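Local coordinates for esterase (Pseudomonas putida, PDB 1ZOI), which is a stereoselective esterase of the alpha/beta hydrolase fold, probably hydrolysing esters on the way to D-beta-acetylthioisobutyric acid, at residues 142-145 / 146-149. Numbering follows the deposited sequence.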
# COMPACT_ATOMS: atom_id res chain seq x y z
N VAL A 142 24.88 -9.91 -15.36
CA VAL A 142 23.76 -9.00 -15.54
C VAL A 142 22.75 -9.20 -14.41
O VAL A 142 22.26 -8.23 -13.81
CB VAL A 142 23.06 -9.26 -16.89
CG1 VAL A 142 21.75 -8.48 -16.98
CG2 VAL A 142 23.99 -8.84 -18.04
N PHE A 143 22.47 -10.46 -14.11
CA PHE A 143 21.52 -10.79 -13.06
C PHE A 143 22.12 -10.55 -11.67
O PHE A 143 21.40 -10.20 -10.74
CB PHE A 143 21.03 -12.23 -13.25
CG PHE A 143 20.47 -12.47 -14.62
CD1 PHE A 143 19.32 -11.80 -15.04
CD2 PHE A 143 21.12 -13.30 -15.53
CE1 PHE A 143 18.83 -11.95 -16.34
CE2 PHE A 143 20.64 -13.46 -16.84
CZ PHE A 143 19.49 -12.78 -17.24
N ASP A 144 23.43 -10.73 -11.54
CA ASP A 144 24.08 -10.47 -10.26
C ASP A 144 23.93 -8.97 -9.97
O ASP A 144 23.74 -8.56 -8.82
CB ASP A 144 25.58 -10.82 -10.30
CG ASP A 144 25.84 -12.29 -10.55
OD1 ASP A 144 24.98 -13.13 -10.22
OD2 ASP A 144 26.94 -12.61 -11.06
N GLY A 145 24.01 -8.17 -11.02
CA GLY A 145 23.87 -6.73 -10.88
C GLY A 145 22.49 -6.36 -10.36
O GLY A 145 22.36 -5.49 -9.50
N PHE A 146 21.46 -7.01 -10.89
CA PHE A 146 20.09 -6.73 -10.45
C PHE A 146 19.96 -7.11 -8.98
O PHE A 146 19.35 -6.39 -8.19
CB PHE A 146 19.06 -7.52 -11.26
CG PHE A 146 19.07 -7.23 -12.74
CD1 PHE A 146 19.54 -6.03 -13.23
CD2 PHE A 146 18.57 -8.17 -13.63
CE1 PHE A 146 19.52 -5.76 -14.61
CE2 PHE A 146 18.54 -7.92 -15.00
CZ PHE A 146 19.02 -6.71 -15.49
N GLN A 147 20.54 -8.25 -8.60
CA GLN A 147 20.47 -8.68 -7.21
C GLN A 147 21.13 -7.67 -6.27
O GLN A 147 20.62 -7.40 -5.18
CB GLN A 147 21.12 -10.06 -7.03
CG GLN A 147 20.29 -11.19 -7.61
CD GLN A 147 20.80 -12.56 -7.21
OE1 GLN A 147 21.88 -13.00 -7.63
NE2 GLN A 147 20.03 -13.25 -6.37
N ALA A 148 22.25 -7.10 -6.69
CA ALA A 148 22.94 -6.13 -5.85
C ALA A 148 22.09 -4.87 -5.68
O ALA A 148 22.13 -4.23 -4.63
CB ALA A 148 24.31 -5.79 -6.44
N GLN A 149 21.34 -4.52 -6.72
CA GLN A 149 20.47 -3.35 -6.68
C GLN A 149 19.31 -3.60 -5.73
O GLN A 149 18.90 -2.70 -4.99
CB GLN A 149 19.91 -3.04 -8.07
CG GLN A 149 20.90 -2.35 -9.00
CD GLN A 149 21.26 -0.96 -8.53
OE1 GLN A 149 20.38 -0.11 -8.33
NE2 GLN A 149 22.55 -0.70 -8.36
O HOH W 1 22.27 -13.95 -10.19
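D144 OD1 is gripped twice: by a salt bridge from K140 NZ and by a water that donates to it at 2.8 Å. The same water donates to Q147 OE1, also at 2.8 Å, and so joins D144 to Q147. Both oxygens are acceptors, and the water supplies a proton to each; D144 OD1 and Q147 OE1 are 4.0 Å apart. The carboxylate and amide planes are nearly coplanar, 29° apart. The lysine would probably stabilise the negative charge of the carboxylate. Q147 runs extended beyond CG (chi2 -169°), and its NE2 reaches the carbonyl oxygen of Y197. Both ends of this amide are therefore bonded, which fixes its rotation.

All of this lies on helix 140-152, about 19 Å from the chain centre to the contact centre. The helix falls between strands 118-121 and 219-224, where alpha/beta hydrolases usually insert their cap, and is probably part of it. Regular i to i+4 bonds run through it; Q147 N to F143 O is 3.0 Å. F146 N bonds to V142 O, which also sits over one face of the F146 ring, 3.4 Å above its plane and over its centre. With chi1 170°, V142 CG1 is beside the carbonyl carbon and alongside this ring, 3.6 Å from F146 CZ. F143 and F146 lie side by side, pointing the same way. F146 also packs on I200 and F157, while buried F143 rests on S204, M128 and L138.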